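Local coordinates for protein cpftsy (Physcomitrella patens, PDB 4AK9) that probably acts as the chloroplast signal recognition particle receptor, a GTPase that helps deliver proteins to the thylakoid membrane, at residues F140-T154 and R194-S208. Sequence-based numbering, arbitrary orientation.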
loop_
_atom_site.group_PDB
_atom_site.type_symbol
_atom_site.label_atom_id
_atom_site.label_comp_id
_atom_site.label_asym_id
_atom_site.label_seq_id
_atom_site.Cartn_x
_atom_site.Cartn_y
_atom_site.Cartn_z
ATOM N N PHE A 140 0.959 -26.252 19.431
ATOM C CA PHE A 140 0.450 -27.612 19.550
ATOM C C PHE A 140 1.075 -28.348 20.728
ATOM O O PHE A 140 0.383 -29.052 21.478
ATOM C CB PHE A 140 0.699 -28.388 18.261
ATOM C CG PHE A 140 -0.225 -28.008 17.140
ATOM C CD1 PHE A 140 -1.587 -28.236 17.253
ATOM C CD2 PHE A 140 0.269 -27.460 15.974
ATOM C CE1 PHE A 140 -2.448 -27.885 16.218
ATOM C CE2 PHE A 140 -0.579 -27.114 14.930
ATOM C CZ PHE A 140 -1.931 -27.326 15.047
ATOM N N LYS A 141 2.382 -28.190 20.875
ATOM C CA LYS A 141 3.136 -28.824 21.975
ATOM C C LYS A 141 2.640 -28.385 23.343
ATOM O O LYS A 141 2.527 -29.193 24.255
ATOM C CB LYS A 141 4.630 -28.534 21.830
ATOM C CG LYS A 141 5.241 -29.262 20.627
ATOM C CD LYS A 141 4.942 -30.767 20.713
ATOM C CE LYS A 141 5.625 -31.567 19.604
ATOM N NZ LYS A 141 5.287 -33.035 19.664
ATOM N N LYS A 142 2.301 -27.107 23.468
ATOM C CA LYS A 142 1.786 -26.578 24.721
ATOM C C LYS A 142 0.429 -27.174 25.070
ATOM O O LYS A 142 0.020 -27.164 26.226
ATOM C CB LYS A 142 1.703 -25.048 24.660
ATOM C CG LYS A 142 3.018 -24.360 25.005
ATOM C CD LYS A 142 3.054 -22.942 24.467
ATOM C CE LYS A 142 1.818 -22.138 24.887
ATOM N NZ LYS A 142 1.284 -21.251 23.781
ATOM N N GLU A 143 -0.262 -27.707 24.072
ATOM C CA GLU A 143 -1.556 -28.340 24.313
ATOM C C GLU A 143 -1.501 -29.868 24.377
ATOM O O GLU A 143 -2.546 -30.532 24.390
ATOM C CB GLU A 143 -2.575 -27.866 23.275
ATOM C CG GLU A 143 -2.970 -26.406 23.477
ATOM C CD GLU A 143 -4.112 -25.955 22.552
ATOM O OE1 GLU A 143 -4.094 -26.324 21.350
ATOM O OE2 GLU A 143 -5.009 -25.226 23.041
ATOM N N GLY A 144 -0.290 -30.424 24.415
ATOM C CA GLY A 144 -0.115 -31.862 24.574
ATOM C C GLY A 144 -0.233 -32.647 23.277
ATOM O O GLY A 144 -0.223 -33.890 23.268
ATOM N N VAL A 145 -0.341 -31.909 22.175
ATOM C CA VAL A 145 -0.463 -32.486 20.837
ATOM C C VAL A 145 0.906 -32.987 20.332
ATOM O O VAL A 145 1.929 -32.313 20.487
ATOM C CB VAL A 145 -1.060 -31.432 19.859
ATOM C CG1 VAL A 145 -1.144 -31.968 18.430
ATOM C CG2 VAL A 145 -2.431 -30.974 20.361
ATOM N N LYS A 146 0.911 -34.177 19.742
ATOM C CA LYS A 146 2.135 -34.777 19.209
ATOM C C LYS A 146 2.383 -34.372 17.735
ATOM O O LYS A 146 1.624 -34.760 16.829
ATOM C CB LYS A 146 2.034 -36.295 19.337
ATOM C CG LYS A 146 3.218 -37.074 18.812
ATOM C CD LYS A 146 3.013 -38.560 19.113
ATOM C CE LYS A 146 4.160 -39.413 18.573
ATOM N NZ LYS A 146 3.734 -40.848 18.492
ATOM N N VAL A 147 3.467 -33.630 17.501
ATOM C CA VAL A 147 3.703 -32.967 16.218
ATOM C C VAL A 147 4.856 -33.580 15.442
ATOM O O VAL A 147 5.913 -33.872 16.018
ATOM C CB VAL A 147 4.070 -31.462 16.422
ATOM C CG1 VAL A 147 4.406 -30.798 15.096
ATOM C CG2 VAL A 147 2.944 -30.736 17.132
ATOM N N LEU A 148 4.654 -33.765 14.137
ATOM C CA LEU A 148 5.729 -34.158 13.233
ATOM C C LEU A 148 5.933 -33.086 12.169
ATOM O O LEU A 148 4.981 -32.684 11.506
ATOM C CB LEU A 148 5.404 -35.491 12.547
ATOM C CG LEU A 148 6.374 -35.939 11.449
ATOM C CD1 LEU A 148 7.717 -36.320 12.069
ATOM C CD2 LEU A 148 5.817 -37.134 10.621
ATOM N N MET A 149 7.173 -32.639 11.989
ATOM C CA MET A 149 7.460 -31.647 10.956
ATOM C C MET A 149 7.982 -32.310 9.704
ATOM O O MET A 149 8.690 -33.320 9.772
ATOM C CB MET A 149 8.468 -30.603 11.462
ATOM C CG MET A 149 7.967 -29.770 12.613
ATOM S SD MET A 149 9.267 -28.619 13.131
ATOM C CE MET A 149 8.484 -27.758 14.447
ATOM N N ALA A 150 7.637 -31.745 8.546
ATOM C CA ALA A 150 8.107 -32.271 7.270
ATOM C C ALA A 150 8.805 -31.188 6.475
ATOM O O ALA A 150 8.194 -30.138 6.142
ATOM C CB ALA A 150 6.935 -32.846 6.466
ATOM N N ALA A 151 10.074 -31.433 6.161
ATOM C CA ALA A 151 10.898 -30.439 5.479
ATOM C C ALA A 151 10.766 -30.533 3.969
ATOM O O ALA A 151 11.677 -31.018 3.277
ATOM C CB ALA A 151 12.359 -30.560 5.903
ATOM N N GLY A 152 9.634 -30.052 3.449
ATOM C CA GLY A 152 9.348 -30.196 2.033
ATOM C C GLY A 152 9.848 -29.042 1.190
ATOM O O GLY A 152 9.737 -29.065 -0.029
ATOM N N ASP A 153 10.392 -28.014 1.840
ATOM C CA ASP A 153 11.084 -26.963 1.103
ATOM C C ASP A 153 12.500 -27.465 0.837
ATOM O O ASP A 153 13.416 -27.214 1.627
ATOM C CB ASP A 153 11.119 -25.668 1.920
ATOM C CG ASP A 153 11.738 -24.487 1.151
ATOM O OD1 ASP A 153 12.351 -24.693 0.068
ATOM O OD2 ASP A 153 11.614 -23.333 1.653
ATOM N N THR A 154 12.662 -28.200 -0.260
ATOM C CA THR A 154 13.955 -28.749 -0.660
ATOM C C THR A 154 14.703 -27.717 -1.501
ATOM O O THR A 154 15.605 -28.049 -2.263
ATOM C CB THR A 154 13.804 -30.103 -1.442
ATOM O OG1 THR A 154 13.181 -29.874 -2.719
ATOM C CG2 THR A 154 12.976 -31.113 -0.637
ATOM N N ARG A 194 4.561 -41.857 7.866
ATOM C CA ARG A 194 5.153 -42.058 9.182
ATOM C C ARG A 194 4.209 -41.616 10.285
ATOM O O ARG A 194 4.128 -42.240 11.342
ATOM C CB ARG A 194 6.498 -41.329 9.288
ATOM C CG ARG A 194 7.103 -41.426 10.679
ATOM C CD ARG A 194 8.538 -40.933 10.742
ATOM N NE ARG A 194 8.914 -40.715 12.138
ATOM C CZ ARG A 194 9.941 -39.978 12.538
ATOM N NH1 ARG A 194 10.719 -39.373 11.642
ATOM N NH2 ARG A 194 10.179 -39.835 13.837
ATOM N N ALA A 195 3.465 -40.542 10.035
ATOM C CA ALA A 195 2.558 -40.048 11.048
ATOM C C ALA A 195 1.383 -40.991 11.245
ATOM O O ALA A 195 0.867 -41.100 12.352
ATOM C CB ALA A 195 2.035 -38.695 10.663
ATOM N N VAL A 196 0.933 -41.618 10.162
ATOM C CA VAL A 196 -0.189 -42.549 10.264
ATOM C C VAL A 196 0.279 -43.783 11.044
ATOM O O VAL A 196 -0.414 -44.261 11.964
ATOM C CB VAL A 196 -0.721 -42.975 8.880
ATOM C CG1 VAL A 196 -1.830 -44.017 9.043
ATOM C CG2 VAL A 196 -1.236 -41.751 8.096
ATOM N N GLU A 197 1.472 -44.267 10.702
ATOM C CA GLU A 197 2.012 -45.463 11.351
ATOM C C GLU A 197 2.305 -45.239 12.823
ATOM O O GLU A 197 2.060 -46.123 13.655
ATOM C CB GLU A 197 3.282 -45.952 10.651
ATOM C CG GLU A 197 3.068 -46.400 9.213
ATOM C CD GLU A 197 2.023 -47.513 9.074
ATOM O OE1 GLU A 197 2.232 -48.600 9.664
ATOM O OE2 GLU A 197 0.999 -47.300 8.371
ATOM N N GLU A 198 2.837 -44.061 13.144
ATOM C CA GLU A 198 3.338 -43.813 14.499
ATOM C C GLU A 198 2.433 -42.967 15.376
ATOM O O GLU A 198 2.880 -42.449 16.406
ATOM C CB GLU A 198 4.727 -43.200 14.447
ATOM C CG GLU A 198 5.707 -44.057 13.691
ATOM C CD GLU A 198 7.101 -43.449 13.653
ATOM O OE1 GLU A 198 7.372 -42.508 14.436
ATOM O OE2 GLU A 198 7.927 -43.907 12.835
ATOM N N ASP A 199 1.177 -42.818 14.966
ATOM C CA ASP A 199 0.166 -42.252 15.854
ATOM C C ASP A 199 0.453 -40.784 16.240
ATOM O O ASP A 199 0.180 -40.372 17.372
ATOM C CB ASP A 199 0.051 -43.134 17.116
ATOM C CG ASP A 199 -1.308 -43.035 17.795
ATOM O OD1 ASP A 199 -2.276 -43.665 17.299
ATOM O OD2 ASP A 199 -1.395 -42.341 18.837
ATOM N N PHE A 200 0.995 -40.004 15.299
ATOM C CA PHE A 200 1.184 -38.553 15.485
ATOM C C PHE A 200 -0.156 -37.841 15.332
ATOM O O PHE A 200 -1.016 -38.308 14.586
ATOM C CB PHE A 200 2.157 -38.013 14.440
ATOM C CG PHE A 200 3.615 -38.238 14.774
ATOM C CD1 PHE A 200 4.272 -39.400 14.371
ATOM C CD2 PHE A 200 4.334 -37.278 15.483
ATOM C CE1 PHE A 200 5.622 -39.606 14.671
ATOM C CE2 PHE A 200 5.679 -37.475 15.791
ATOM C CZ PHE A 200 6.326 -38.638 15.384
ATOM N N ASP A 201 -0.343 -36.707 16.001
ATOM C CA ASP A 201 -1.635 -36.024 15.927
ATOM C C ASP A 201 -1.704 -35.031 14.774
ATOM O O ASP A 201 -2.776 -34.807 14.208
ATOM C CB ASP A 201 -1.942 -35.294 17.223
ATOM C CG ASP A 201 -2.039 -36.239 18.414
ATOM O OD1 ASP A 201 -2.992 -37.055 18.457
ATOM O OD2 ASP A 201 -1.169 -36.158 19.312
ATOM N N VAL A 202 -0.568 -34.418 14.450
ATOM C CA VAL A 202 -0.555 -33.318 13.470
ATOM C C VAL A 202 0.755 -33.385 12.718
ATOM O O VAL A 202 1.797 -33.645 13.328
ATOM C CB VAL A 202 -0.607 -31.937 14.161
ATOM C CG1 VAL A 202 -0.453 -30.839 13.135
ATOM C CG2 VAL A 202 -1.928 -31.734 14.906
ATOM N N VAL A 203 0.700 -33.195 11.400
ATOM C CA VAL A 203 1.900 -33.080 10.595
ATOM C C VAL A 203 1.935 -31.652 10.043
ATOM O O VAL A 203 0.957 -31.195 9.450
ATOM C CB VAL A 203 1.880 -34.015 9.393
ATOM C CG1 VAL A 203 3.141 -33.841 8.551
ATOM C CG2 VAL A 203 1.712 -35.469 9.845
ATOM N N LEU A 204 3.051 -30.965 10.250
ATOM C CA LEU A 204 3.235 -29.586 9.772
ATOM C C LEU A 204 4.210 -29.605 8.606
ATOM O O LEU A 204 5.395 -29.869 8.780
ATOM C CB LEU A 204 3.778 -28.696 10.904
ATOM C CG LEU A 204 2.864 -27.853 11.797
ATOM C CD1 LEU A 204 1.449 -28.343 11.793
ATOM C CD2 LEU A 204 3.382 -27.665 13.247
ATOM N N CYS A 205 3.724 -29.326 7.400
ATOM C CA CYS A 205 4.551 -29.445 6.167
ATOM C C CYS A 205 5.076 -28.119 5.653
ATOM O O CYS A 205 4.300 -27.190 5.424
ATOM C CB CYS A 205 3.719 -30.063 5.024
ATOM S SG CYS A 205 3.012 -31.683 5.399
ATOM N N ASP A 206 6.377 -28.029 5.435
ATOM C CA ASP A 206 6.932 -26.880 4.723
ATOM C C ASP A 206 6.906 -27.194 3.241
ATOM O O ASP A 206 6.901 -28.359 2.849
ATOM C CB ASP A 206 8.359 -26.608 5.175
ATOM C CG ASP A 206 8.837 -25.201 4.807
ATOM O OD1 ASP A 206 8.011 -24.385 4.306
ATOM O OD2 ASP A 206 10.033 -24.910 5.042
ATOM N N THR A 207 6.857 -26.159 2.405
ATOM C CA THR A 207 6.831 -26.347 0.950
ATOM C C THR A 207 7.724 -25.306 0.296
ATOM O O THR A 207 8.039 -24.268 0.908
ATOM C CB THR A 207 5.405 -26.163 0.361
ATOM O OG1 THR A 207 4.904 -24.851 0.710
ATOM C CG2 THR A 207 4.448 -27.217 0.895
ATOM N N SER A 208 8.126 -25.560 -0.947
ATOM C CA SER A 208 8.939 -24.575 -1.653
ATOM C C SER A 208 8.034 -23.481 -2.218
ATOM O O SER A 208 6.868 -23.724 -2.543
ATOM C CB SER A 208 9.750 -25.229 -2.761
ATOM O OG SER A 208 10.532 -26.284 -2.234
HETATM O O HOH W 1 11.901 -27.556 4.451
HETATM O O HOH W 2 10.384 -22.658 3.902
#
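Lys146 O takes two backbone donors: Asp201 N, in the carbonyl plane at 2.9 Å, and, at a longer distance, Val202 N, tilted 22° from that plane. In return, Lys146 N donates a hydrogen bond to the anti lone pair of Asp201 OD2 at 2.9 Å; the other carboxylate oxygen of Asp201 pairs with Arg115. The Lys146 side chain leaves with CG anti to the backbone N (chi1 179°) and stays extended, running across one face of the Phe200 ring at about a right angle to the phenylalanine side chain. Its CE sits over the centre of that face, 3.7 Å from the ring centroid, and NZ, also above it in a cation-pi contact, reaches on to Glu198 O at 2.8 Å, nearly along the C=O axis. Leu148 CB presses on the opposite face, nearer the rim, sandwiching the ring. Replacing Lys146 with an alanine would probably strip the CE and NZ contacts from their side of the ring and leave Glu198 O without this charged donor. Leu148 N to Val202 O (3.0 Å), Leu204 N to Leu148 O, Ala150 N to Leu204 O and Asp206 N to Ala150 O alternate in parallel register. One sheet face carries Val147 against Leu204, with Phe140 laying a ring face on Val202 CG2; on the other, Leu148 CD2 meets Ala195 CB at 4.1 Å. Toward the C-terminal ends of the strands, Asp153 and Asp206 run side by side, their OD2 atoms 4.1 Å apart, and a water donates to Asp153 O and Asp206 OD2. Asp206 also touches Lys129 of the probable P-loop, beside the expected nucleotide site. Neighbouring parallel strands 147-150 and 202-205, packed between helices 126-142 and 184-197, are characteristic of the alpha/beta core of SRP-type (SIMIBI) GTPases.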